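Local atomic coordinates of fructosyl amine:oxygen oxidoreductase (Neosartorya fumigata, PDB entry 4WCT), a protein that probably catalyses the FAD-dependent oxidation of fructosyl amines, releasing the amine from its sugar adduct and so acting as a deglycating enzyme. Residues L245-K250 against P312-Q317; N307-P312 against K319-A324. One frame throughout, in Å; residues are numbered along the deposited sequence.

Contact 1 of 2, residues L245-K250 against P312-Q317; sequences LLDFKK and PNRPGQ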
loop_
_atom_site.group_PDB
_atom_site.type_symbol
_atom_site.label_atom_id
_atom_site.label_comp_id
_atom_site.label_asym_id
_atom_site.label_seq_id
_atom_site.Cartn_x
_atom_site.Cartn_y
_atom_site.Cartn_z
ATOM N N LEU A 245 -17.893 5.532 -0.480
ATOM C CA LEU A 245 -18.240 6.891 -0.903
ATOM C C LEU A 245 -18.686 6.978 -2.346
ATOM O O LEU A 245 -19.177 8.008 -2.786
ATOM C CB LEU A 245 -17.045 7.833 -0.695
ATOM C CG LEU A 245 -16.643 8.026 0.754
ATOM C CD1 LEU A 245 -15.432 8.928 0.802
ATOM C CD2 LEU A 245 -17.773 8.630 1.576
ATOM N N LEU A 246 -18.500 5.898 -3.088
ATOM C CA LEU A 246 -18.889 5.817 -4.486
ATOM C C LEU A 246 -19.227 4.364 -4.765
ATOM O O LEU A 246 -18.586 3.477 -4.214
ATOM C CB LEU A 246 -17.743 6.270 -5.380
ATOM C CG LEU A 246 -17.931 6.190 -6.886
ATOM C CD1 LEU A 246 -18.830 7.343 -7.323
ATOM C CD2 LEU A 246 -16.591 6.239 -7.604
ATOM N N ASP A 247 -20.145 4.121 -5.693
ATOM C CA ASP A 247 -20.358 2.783 -6.207
ATOM C C ASP A 247 -19.312 2.413 -7.255
ATOM O O ASP A 247 -19.341 2.893 -8.377
ATOM C CB ASP A 247 -21.774 2.633 -6.787
ATOM C CG ASP A 247 -22.089 1.208 -7.218
ATOM O OD1 ASP A 247 -21.235 0.295 -7.073
ATOM O OD2 ASP A 247 -23.195 1.017 -7.791
ATOM N N PHE A 248 -18.283 1.688 -6.812
ATOM C CA PHE A 248 -17.207 1.288 -7.688
ATOM C C PHE A 248 -17.543 0.056 -8.519
ATOM O O PHE A 248 -16.684 -0.448 -9.269
ATOM C CB PHE A 248 -15.947 1.033 -6.855
ATOM C CG PHE A 248 -15.158 2.265 -6.558
ATOM C CD1 PHE A 248 -14.255 2.740 -7.477
ATOM C CD2 PHE A 248 -15.346 2.962 -5.381
ATOM C CE1 PHE A 248 -13.505 3.866 -7.218
ATOM C CE2 PHE A 248 -14.609 4.102 -5.123
ATOM C CZ PHE A 248 -13.687 4.542 -6.048
ATOM N N LYS A 249 -18.788 -0.420 -8.436
ATOM C CA LYS A 249 -19.247 -1.515 -9.310
ATOM C C LYS A 249 -18.360 -2.744 -9.127
ATOM O O LYS A 249 -17.960 -3.396 -10.092
ATOM C CB LYS A 249 -19.260 -1.056 -10.771
ATOM C CG LYS A 249 -20.125 0.175 -10.992
ATOM C CD LYS A 249 -21.574 -0.097 -10.627
ATOM C CE LYS A 249 -22.482 1.053 -11.040
ATOM N NZ LYS A 249 -23.793 1.035 -10.338
ATOM N N LYS A 250 -18.012 -3.004 -7.869
ATOM C CA LYS A 250 -17.191 -4.153 -7.471
ATOM C C LYS A 250 -15.713 -4.088 -7.848
ATOM O O LYS A 250 -14.984 -5.038 -7.582
ATOM C CB LYS A 250 -17.800 -5.487 -7.907
ATOM C CG LYS A 250 -19.218 -5.666 -7.408
ATOM C CD LYS A 250 -19.740 -7.044 -7.813
ATOM C CE LYS A 250 -21.201 -7.214 -7.444
ATOM N NZ LYS A 250 -21.676 -8.584 -7.815
ATOM N N PRO A 312 -25.335 -3.060 1.515
ATOM C CA PRO A 312 -26.612 -2.358 1.722
ATOM C C PRO A 312 -27.378 -2.104 0.440
ATOM O O PRO A 312 -28.611 -1.945 0.489
ATOM C CB PRO A 312 -26.210 -1.027 2.370
ATOM C CG PRO A 312 -24.750 -0.906 2.221
ATOM C CD PRO A 312 -24.186 -2.297 2.036
ATOM N N ASN A 313 -26.703 -2.179 -0.709
ATOM C CA ASN A 313 -27.353 -1.922 -1.989
ATOM C C ASN A 313 -27.460 -3.091 -2.935
ATOM O O ASN A 313 -27.929 -2.932 -4.054
ATOM C CB ASN A 313 -26.692 -0.721 -2.665
ATOM C CG ASN A 313 -26.872 0.545 -1.855
ATOM O OD1 ASN A 313 -27.966 1.105 -1.825
ATOM N ND2 ASN A 313 -25.827 0.973 -1.177
ATOM N N ARG A 314 -27.035 -4.264 -2.486
ATOM C CA ARG A 314 -27.081 -5.481 -3.281
ATOM C C ARG A 314 -27.587 -6.634 -2.436
ATOM O O ARG A 314 -26.824 -7.334 -1.787
ATOM C CB ARG A 314 -25.708 -5.816 -3.871
ATOM C CG ARG A 314 -25.140 -4.767 -4.816
ATOM C CD ARG A 314 -23.862 -5.277 -5.469
ATOM N NE ARG A 314 -23.254 -4.331 -6.406
ATOM C CZ ARG A 314 -22.580 -3.227 -6.067
ATOM N NH1 ARG A 314 -22.291 -2.936 -4.807
ATOM N NH2 ARG A 314 -22.163 -2.422 -7.018
ATOM N N PRO A 315 -28.916 -6.852 -2.460
ATOM C CA PRO A 315 -29.535 -7.908 -1.656
ATOM C C PRO A 315 -28.868 -9.259 -1.840
ATOM O O PRO A 315 -28.593 -9.662 -2.956
ATOM C CB PRO A 315 -30.994 -7.931 -2.171
ATOM C CG PRO A 315 -31.238 -6.529 -2.611
ATOM C CD PRO A 315 -29.913 -6.039 -3.188
ATOM N N GLY A 316 -28.586 -9.919 -0.725
ATOM C CA GLY A 316 -27.999 -11.218 -0.704
ATOM C C GLY A 316 -26.509 -11.261 -0.975
ATOM O O GLY A 316 -25.936 -12.346 -1.045
ATOM N N GLN A 317 -25.892 -10.088 -1.166
ATOM C CA GLN A 317 -24.457 -10.038 -1.462
ATOM C C GLN A 317 -23.670 -9.411 -0.332
ATOM O O GLN A 317 -24.246 -8.845 0.582
ATOM C CB GLN A 317 -24.210 -9.241 -2.742
ATOM C CG GLN A 317 -24.934 -9.831 -3.947
ATOM C CD GLN A 317 -24.539 -9.184 -5.245
ATOM O OE1 GLN A 317 -23.361 -8.938 -5.486
ATOM N NE2 GLN A 317 -25.525 -8.883 -6.092
HETATM O O HOH W 1 -21.235 -0.345 -4.032
HETATM O O HOH W 2 -24.655 -7.873 -8.578
#
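The guanidinium of Arg-314 meets the carboxylate of Asp-247 at its edge, while the aliphatic chain of Lys-250 passes over one of its faces, with CG 4.2 Å above the plane and offset toward the rim. Arg-314 NH2 donates to Asp-247 OD1 at 2.9 Å, on the syn side of the carboxylate and only 12° out of the guanidinium plane, yet the two planes stand 72° apart; the salt bridge therefore rests on one N-H rather than a paired, coplanar fork. Water 1 lies at the same edge and links Arg-314 NH1 back to Asp-247 OD1. From above the carboxylate plane, Lys-249 N also donates to Asp-247 OD1. Arg-314 NH2, Lys-249 N and water 1 thus all grip Asp-247 OD1, which should limit rotation of the group and probably favours its charged form. In one of two modelled conformers, Lys-249 NZ also approaches Asp-247 OD2.

Extended beyond CG, the chain of Lys-250 carries NZ past the arginine to Gln-317 OE1, at 2.9 Å and 17° from the carbonyl plane. Water 2 spans Lys-250 NZ and Gln-317 NE2. Arg-314 NH1 has a second carboxylate partner, Asp-311 OD2.

Geometrically this is a surface salt-bridge network between two loops: an Asx turn at Asp-247, closed by Lys-249 N, faces a type II beta turn from Arg-314 to Gln-317.

Contact 2 of 2, residues N307-P312 against K319-A324; sequences NFLPDP and KSVPFA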
loop_
_atom_site.group_PDB
_atom_site.type_symbol
_atom_site.label_atom_id
_atom_site.label_comp_id
_atom_site.label_asym_id
_atom_site.label_seq_id
_atom_site.Cartn_x
_atom_site.Cartn_y
_atom_site.Cartn_z
ATOM N N ASN A 307 -13.692 -8.180 5.749
ATOM C CA ASN A 307 -14.678 -8.114 6.830
ATOM C C ASN A 307 -16.061 -8.088 6.197
ATOM O O ASN A 307 -16.565 -7.027 5.824
ATOM C CB ASN A 307 -14.456 -6.878 7.694
ATOM C CG ASN A 307 -15.412 -6.810 8.843
ATOM O OD1 ASN A 307 -15.630 -7.807 9.529
ATOM N ND2 ASN A 307 -16.005 -5.647 9.063
ATOM N N PHE A 308 -16.565 -9.280 5.882
ATOM C CA PHE A 308 -17.676 -9.432 4.946
ATOM C C PHE A 308 -19.015 -9.190 5.651
ATOM O O PHE A 308 -19.363 -9.887 6.605
ATOM C CB PHE A 308 -17.686 -10.813 4.318
ATOM C CG PHE A 308 -16.612 -11.041 3.295
ATOM C CD1 PHE A 308 -16.479 -10.203 2.197
ATOM C CD2 PHE A 308 -15.761 -12.113 3.405
ATOM C CE1 PHE A 308 -15.490 -10.390 1.268
ATOM C CE2 PHE A 308 -14.805 -12.363 2.408
ATOM C CZ PHE A 308 -14.662 -11.504 1.357
ATOM N N LEU A 309 -19.662 -8.100 5.292
ATOM C CA LEU A 309 -20.998 -7.782 5.804
ATOM C C LEU A 309 -21.977 -7.596 4.644
ATOM O O LEU A 309 -21.583 -7.416 3.496
ATOM C CB LEU A 309 -20.915 -6.498 6.661
ATOM C CG LEU A 309 -20.102 -6.657 7.954
ATOM C CD1 LEU A 309 -19.838 -5.300 8.573
ATOM C CD2 LEU A 309 -20.879 -7.542 8.908
ATOM N N PRO A 310 -23.285 -7.570 4.943
ATOM C CA PRO A 310 -24.235 -7.434 3.851
ATOM C C PRO A 310 -24.044 -6.144 3.077
ATOM O O PRO A 310 -23.726 -5.110 3.662
ATOM C CB PRO A 310 -25.603 -7.437 4.579
ATOM C CG PRO A 310 -25.320 -8.228 5.837
ATOM C CD PRO A 310 -23.936 -7.785 6.243
ATOM N N ASP A 311 -24.103 -6.235 1.753
ATOM C CA ASP A 311 -24.038 -5.057 0.907
ATOM C C ASP A 311 -25.363 -4.290 0.984
ATOM O O ASP A 311 -26.403 -4.827 0.597
ATOM C CB ASP A 311 -23.764 -5.483 -0.530
ATOM C CG ASP A 311 -23.481 -4.329 -1.430
ATOM O OD1 ASP A 311 -24.090 -3.260 -1.210
ATOM O OD2 ASP A 311 -22.758 -4.498 -2.459
ATOM N N PRO A 312 -25.335 -3.060 1.515
ATOM C CA PRO A 312 -26.612 -2.358 1.722
ATOM C C PRO A 312 -27.378 -2.104 0.440
ATOM O O PRO A 312 -28.611 -1.945 0.489
ATOM C CB PRO A 312 -26.210 -1.027 2.370
ATOM C CG PRO A 312 -24.750 -0.906 2.221
ATOM C CD PRO A 312 -24.186 -2.297 2.036
ATOM N N LYS A 319 -20.135 -7.244 1.097
ATOM C CA LYS A 319 -19.204 -6.171 0.808
ATOM C C LYS A 319 -18.288 -6.049 2.047
ATOM O O LYS A 319 -18.767 -5.842 3.159
ATOM C CB LYS A 319 -19.986 -4.868 0.603
ATOM C CG LYS A 319 -19.176 -3.686 0.087
ATOM C CD LYS A 319 -20.055 -2.551 -0.452
ATOM C CE LYS A 319 -19.187 -1.420 -0.994
ATOM N NZ LYS A 319 -19.901 -0.168 -1.332
ATOM N N SER A 320 -16.975 -6.046 1.813
ATOM C CA SER A 320 -15.983 -5.936 2.881
ATOM C C SER A 320 -15.836 -4.493 3.400
ATOM O O SER A 320 -15.626 -3.565 2.616
ATOM C CB SER A 320 -14.629 -6.418 2.356
ATOM O OG SER A 320 -13.659 -6.410 3.414
ATOM N N VAL A 321 -15.972 -4.322 4.708
ATOM C CA VAL A 321 -15.932 -3.007 5.344
ATOM C C VAL A 321 -14.771 -2.950 6.322
ATOM O O VAL A 321 -14.765 -3.647 7.331
ATOM C CB VAL A 321 -17.227 -2.707 6.123
ATOM C CG1 VAL A 321 -17.158 -1.285 6.676
ATOM C CG2 VAL A 321 -18.407 -2.873 5.176
ATOM N N PRO A 322 -13.863 -1.999 6.127
ATOM C CA PRO A 322 -12.767 -1.864 7.092
ATOM C C PRO A 322 -13.203 -1.453 8.468
ATOM O O PRO A 322 -14.204 -0.745 8.631
ATOM C CB PRO A 322 -11.879 -0.767 6.483
ATOM C CG PRO A 322 -12.228 -0.749 5.029
ATOM C CD PRO A 322 -13.687 -1.131 4.954
ATOM N N PHE A 323 -12.373 -1.800 9.444
ATOM C CA PHE A 323 -12.395 -1.235 10.773
ATOM C C PHE A 323 -10.958 -1.159 11.290
ATOM O O PHE A 323 -10.096 -1.936 10.862
ATOM C CB PHE A 323 -13.232 -2.092 11.718
ATOM C CG PHE A 323 -12.699 -3.479 11.917
ATOM C CD1 PHE A 323 -13.032 -4.508 11.060
ATOM C CD2 PHE A 323 -11.876 -3.756 12.965
ATOM C CE1 PHE A 323 -12.592 -5.802 11.305
ATOM C CE2 PHE A 323 -11.397 -5.029 13.196
ATOM C CZ PHE A 323 -11.706 -6.050 12.321
ATOM N N ALA A 324 -10.711 -0.268 12.237
ATOM C CA ALA A 324 -9.332 -0.089 12.750
ATOM C C ALA A 324 -9.097 -0.923 13.994
ATOM O O ALA A 324 -10.012 -1.099 14.826
ATOM C CB ALA A 324 -9.112 1.388 13.055
HETATM O O HOH W 3 -21.140 -4.206 3.698
HETATM O O HOH W 4 -23.267 -0.640 -1.556
#
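Lys-319 and Asn-307, the residues most buried by this contact, lie on opposite strands of a beta hairpin formed by 295-310 and 318-320. Leu-309 and Lys-319 make its antiparallel hydrogen-bonded pair: Lys-319 N reaches Leu-309 O at 2.8 Å, and Leu-309 N returns to Lys-319 O at 3.2 Å. Phe-308 and Ser-320 follow as the non-hydrogen-bonded pair.

The Lys-319 side chain, extended beyond CG, runs past Asp-311 in van der Waals contact, with Lys-319 CD 3.9 Å from Asp-311 OD2. The charged ends stay apart, Asp-311 OD1 to Lys-319 NZ being 5.2 Å, and water 4 joins them, weakly at NZ. Lys-319 NZ bonds Asp-243 O, while Asp-311 OD1 accepts from Asn-313 N and OD2 forms a salt bridge with Arg-314.

Beyond the paired residues, Asn-307 grips 320-321 through three atoms. Its N donates to Ser-320 OG at 2.9 Å, a hydroxyl also bonded to Pro-254 O, and Val-321 N donates to Asn-307 O at 3.0 Å. With CG anti to the backbone N (chi1 -178°), the amide crosses the Phe-323 ring at 73° between planes, and OD1 bonds Gln-445. Asn-307 ND2 meets Val-321 O at 2.9 Å, in the carbonyl plane and 8° from its own amide plane.

Overall arrangement
Both contacts involve the hairpin of strands 295-310 and 318-320: contact 2 pairs its two arms, and contact 1 ties its connecting loop to 245-250, the loop after strand 233-236. Their centres lie 11 Å apart, Pro-312 belongs to both, and their segments alternate along the chain. A direct link is the probable hydrogen bond from Asp-311 N to Gln-317 O, 2.9 Å, at the base of the loop. Neither set of cross-segment bonds involves FAD itself: Leu-245, at the start of segment 245-250 but not touching 312-317, lines the FAD pocket, and in contact 2 the Val-321 side chain is about 10 Å from the FAD.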